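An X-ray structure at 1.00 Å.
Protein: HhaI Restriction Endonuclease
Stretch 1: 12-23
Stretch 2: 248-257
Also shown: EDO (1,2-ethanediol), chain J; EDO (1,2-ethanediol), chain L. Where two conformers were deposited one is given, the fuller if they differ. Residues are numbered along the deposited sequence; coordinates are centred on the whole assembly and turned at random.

Stretch 1 (12-23) TYLNKTYGNKFA
Stretch 2, residues 248-257: DRKAFEAAIS

Two segments of HhaI restriction endonuclease, whose touching residues are at least 230 apart in sequence, pack through side chains alone. Helix 12-18 and the helix running through stretch 2 from 248 both enter from earlier in the chain; their axes approach to 13.2 Å and their N-to-C directions differ by 72°. Long and aromatic side chains fill the gap, burying 351 Å². The nearest CA atoms are those of Y18 and E253, 8.4 Å apart.

Y18 covers the most surface. At the last turn of its helix (phi/psi -119/4), its CA-to-CB bond points toward the partner, with chi1 m (-68°) and chi2 -66°. One ring face receives the edge of F252 (centroids 5.3 Å apart, planes at 71°; Y18 CE2 to F252 CE2 3.6 Å), while Y18 CD1 lies 3.6 Å from I256 CD1. Its hydroxyl both accepts and donates: R249 NH1 gives a hydrogen bond to Y18 OH (2.8 Å, 167°), and Y18 OH gives one to E253 OE2 (2.8 Å), although the position of OE2 is less certain.

The R249 CA-to-CB bond points sideways, and chi1 t, chi2 p, chi3 p and chi4 113° bring its end nearer stretch 1. R249 NH1 also donates to Y13 OH (3.0 Å, 162°), so one nitrogen links two tyrosines at the guanidinium edge; the hydrogen bond from R249 NH2 to Y13 OH is weak (3.3 Å). Y13 has chi1 t and chi2 78°.

The CA-to-CB bond of buried F252 (chi1 t, chi2 70°) points toward stretch 1. F252 CZ meets L14 CD2 at 3.9 Å and F22 CE1 at 3.8 Å, apolar contacts that suit a buried phenylalanine. I256 (chi1 p, chi2 t) extends this patch, I256 CG2 lying 4.3 Å from F22 CZ.

G19 leaves the helix at phi/psi 102/160, where a CB would jam against the preceding carbonyl. In strand 22-23, the F22 CA-to-CB bond (chi1 m, chi2 -87°) points toward stretch 2.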

# COMPACT_ATOMS: atom_id res chain seq x y z
N THR A 12 -18.06 4.75 -6.70
CA THR A 12 -19.48 4.84 -6.98
C THR A 12 -20.03 6.20 -6.58
O THR A 12 -20.82 6.81 -7.31
CB THR A 12 -20.22 3.73 -6.22
OG1 THR A 12 -19.73 2.45 -6.66
CG2 THR A 12 -21.72 3.82 -6.46
N TYR A 13 -19.60 6.71 -5.42
CA TYR A 13 -20.04 8.03 -4.98
C TYR A 13 -19.60 9.11 -5.96
O TYR A 13 -20.38 9.99 -6.33
CB TYR A 13 -19.49 8.33 -3.59
CG TYR A 13 -19.70 9.76 -3.17
CD1 TYR A 13 -20.94 10.19 -2.71
CD2 TYR A 13 -18.67 10.69 -3.24
CE1 TYR A 13 -21.15 11.50 -2.33
CE2 TYR A 13 -18.87 12.01 -2.86
CZ TYR A 13 -20.11 12.41 -2.40
OH TYR A 13 -20.31 13.72 -2.02
N LEU A 14 -18.33 9.06 -6.38
CA LEU A 14 -17.82 10.08 -7.29
C LEU A 14 -18.61 10.09 -8.60
O LEU A 14 -19.00 11.15 -9.09
CB LEU A 14 -16.34 9.85 -7.56
CG LEU A 14 -15.41 10.18 -6.39
CD1 LEU A 14 -14.03 9.61 -6.63
CD2 LEU A 14 -15.35 11.68 -6.18
N ASN A 15 -18.84 8.91 -9.17
CA ASN A 15 -19.52 8.85 -10.46
C ASN A 15 -20.97 9.31 -10.35
O ASN A 15 -21.47 10.01 -11.25
CB ASN A 15 -19.42 7.44 -11.03
CG ASN A 15 -18.07 7.17 -11.67
OD1 ASN A 15 -17.55 7.99 -12.42
ND2 ASN A 15 -17.49 6.01 -11.36
N LYS A 16 -21.66 8.96 -9.27
CA LYS A 16 -23.06 9.36 -9.15
C LYS A 16 -23.20 10.84 -8.79
O LYS A 16 -24.20 11.47 -9.14
CB LYS A 16 -23.79 8.51 -8.11
CG LYS A 16 -23.53 8.92 -6.67
N THR A 17 -22.20 11.41 -8.12
CA THR A 17 -22.28 12.80 -7.67
C THR A 17 -21.79 13.77 -8.73
O THR A 17 -22.38 14.84 -8.92
CB THR A 17 -21.45 12.99 -6.40
OG1 THR A 17 -21.91 12.09 -5.38
CG2 THR A 17 -21.54 14.42 -5.90
N TYR A 18 -20.71 13.42 -9.44
CA TYR A 18 -20.04 14.35 -10.33
C TYR A 18 -20.03 13.90 -11.78
O TYR A 18 -19.44 14.59 -12.62
CB TYR A 18 -18.60 14.59 -9.85
CG TYR A 18 -18.57 15.35 -8.55
CD1 TYR A 18 -19.02 16.67 -8.49
CD2 TYR A 18 -18.11 14.76 -7.38
CE1 TYR A 18 -19.00 17.37 -7.31
CE2 TYR A 18 -18.09 15.47 -6.19
CZ TYR A 18 -18.54 16.78 -6.16
OH TYR A 18 -18.52 17.49 -4.99
N GLY A 19 -20.67 12.79 -12.10
CA GLY A 19 -20.70 12.29 -13.45
C GLY A 19 -19.73 11.14 -13.66
O GLY A 19 -18.77 10.95 -12.91
N ASN A 20 -19.98 10.38 -14.72
CA ASN A 20 -19.27 9.13 -14.97
C ASN A 20 -17.92 9.43 -15.61
O ASN A 20 -17.68 9.21 -16.80
CB ASN A 20 -20.13 8.21 -15.82
CG ASN A 20 -21.39 7.77 -15.11
OD1 ASN A 20 -22.50 8.02 -15.58
ND2 ASN A 20 -21.23 7.13 -13.96
N LYS A 21 -17.01 9.94 -14.78
CA LYS A 21 -15.68 10.35 -15.21
C LYS A 21 -14.57 9.75 -14.37
O LYS A 21 -13.41 10.14 -14.53
CB LYS A 21 -15.56 11.88 -15.19
CG LYS A 21 -16.63 12.62 -15.98
CD LYS A 21 -16.47 12.38 -17.46
CE LYS A 21 -15.25 13.09 -18.01
NZ LYS A 21 -15.09 12.90 -19.48
N PHE A 22 -14.88 8.81 -13.48
CA PHE A 22 -13.92 8.30 -12.51
C PHE A 22 -13.71 6.82 -12.74
O PHE A 22 -14.60 6.00 -12.47
CB PHE A 22 -14.39 8.63 -11.10
CG PHE A 22 -14.64 10.09 -10.90
CD1 PHE A 22 -13.61 10.93 -10.51
CD2 PHE A 22 -15.88 10.64 -11.16
CE1 PHE A 22 -13.83 12.29 -10.36
CE2 PHE A 22 -16.10 11.99 -11.01
CZ PHE A 22 -15.07 12.82 -10.60
N ALA A 23 -12.54 6.48 -13.26
CA ALA A 23 -12.22 5.12 -13.68
C ALA A 23 -11.43 4.39 -12.60
O ALA A 23 -10.49 4.94 -12.03
CB ALA A 23 -11.41 5.14 -14.98
N ASP A 248 -12.15 23.05 0.22
CA ASP A 248 -11.51 21.94 -0.48
C ASP A 248 -12.48 21.22 -1.40
O ASP A 248 -12.07 20.76 -2.47
CB ASP A 248 -10.86 20.99 0.53
CG ASP A 248 -9.56 21.52 1.04
OD1 ASP A 248 -9.01 20.98 1.95
OD2 ASP A 248 -9.10 22.58 0.40
N ARG A 249 -13.75 21.11 -1.02
CA ARG A 249 -14.73 20.56 -1.94
C ARG A 249 -14.86 21.44 -3.18
O ARG A 249 -14.97 20.95 -4.30
CB ARG A 249 -16.08 20.36 -1.25
CG ARG A 249 -17.11 19.62 -2.09
CD ARG A 249 -16.68 18.20 -2.47
NE ARG A 249 -16.90 17.22 -1.41
CZ ARG A 249 -17.77 16.21 -1.48
NH1 ARG A 249 -18.52 16.02 -2.55
NH2 ARG A 249 -17.88 15.38 -0.45
N LYS A 250 -14.82 22.77 -2.99
CA LYS A 250 -14.87 23.66 -4.14
C LYS A 250 -13.62 23.53 -5.00
O LYS A 250 -13.70 23.61 -6.23
CB LYS A 250 -15.09 25.10 -3.67
CG LYS A 250 -16.52 25.32 -3.24
CD LYS A 250 -16.81 26.75 -2.88
CE LYS A 250 -18.30 27.00 -2.90
NZ LYS A 250 -18.60 28.41 -2.55
N ALA A 251 -12.46 23.31 -4.38
CA ALA A 251 -11.25 23.08 -5.16
C ALA A 251 -11.40 21.85 -6.04
O ALA A 251 -10.97 21.86 -7.20
CB ALA A 251 -10.05 22.93 -4.23
N PHE A 252 -11.99 20.78 -5.51
CA PHE A 252 -12.22 19.59 -6.31
C PHE A 252 -13.19 19.88 -7.45
O PHE A 252 -12.96 19.46 -8.59
CB PHE A 252 -12.77 18.47 -5.43
CG PHE A 252 -13.03 17.19 -6.16
CD1 PHE A 252 -11.98 16.43 -6.63
CD2 PHE A 252 -14.33 16.75 -6.39
CE1 PHE A 252 -12.21 15.25 -7.31
CE2 PHE A 252 -14.56 15.57 -7.07
CZ PHE A 252 -13.50 14.82 -7.53
N GLU A 253 -14.27 20.58 -7.15
CA GLU A 253 -15.25 20.91 -8.17
C GLU A 253 -14.66 21.80 -9.25
O GLU A 253 -15.06 21.71 -10.42
CB GLU A 253 -16.48 21.54 -7.51
CG GLU A 253 -17.25 20.50 -6.72
CD GLU A 253 -18.40 21.05 -5.92
OE1 GLU A 253 -18.65 22.27 -5.98
OE2 GLU A 253 -19.06 20.25 -5.23
N ALA A 254 -13.69 22.65 -8.89
CA ALA A 254 -12.98 23.41 -9.91
C ALA A 254 -12.10 22.50 -10.75
O ALA A 254 -12.11 22.58 -11.99
CB ALA A 254 -12.14 24.51 -9.25
N ALA A 255 -11.34 21.62 -10.10
CA ALA A 255 -10.39 20.77 -10.82
C ALA A 255 -11.08 19.93 -11.88
O ALA A 255 -10.56 19.77 -13.00
CB ALA A 255 -9.65 19.87 -9.83
N ILE A 256 -12.25 19.36 -11.57
CA ILE A 256 -12.94 18.50 -12.52
C ILE A 256 -13.68 19.29 -13.59
O ILE A 256 -14.23 18.68 -14.52
CB ILE A 256 -13.90 17.51 -11.83
CG1 ILE A 256 -15.03 18.25 -11.13
CG2 ILE A 256 -13.13 16.63 -10.86
CD1 ILE A 256 -16.06 17.34 -10.49
N SER A 257 -13.71 20.61 -13.48
CA SER A 257 -14.42 21.46 -14.42
C SER A 257 -13.50 22.22 -15.37
O SER A 257 -13.99 22.83 -16.33
CB SER A 257 -15.28 22.48 -13.66
OG SER A 257 -16.24 21.81 -12.85
C1 EDO J . -21.06 23.46 -3.87
O1 EDO J . -19.68 23.75 -3.62
C2 EDO J . -21.19 22.05 -4.46
O2 EDO J . -22.57 21.72 -4.60
C1 EDO L . -16.85 16.33 -14.09
O1 EDO L . -16.11 16.59 -15.28
C2 EDO L . -18.28 16.83 -14.24
O2 EDO L . -18.27 18.21 -14.64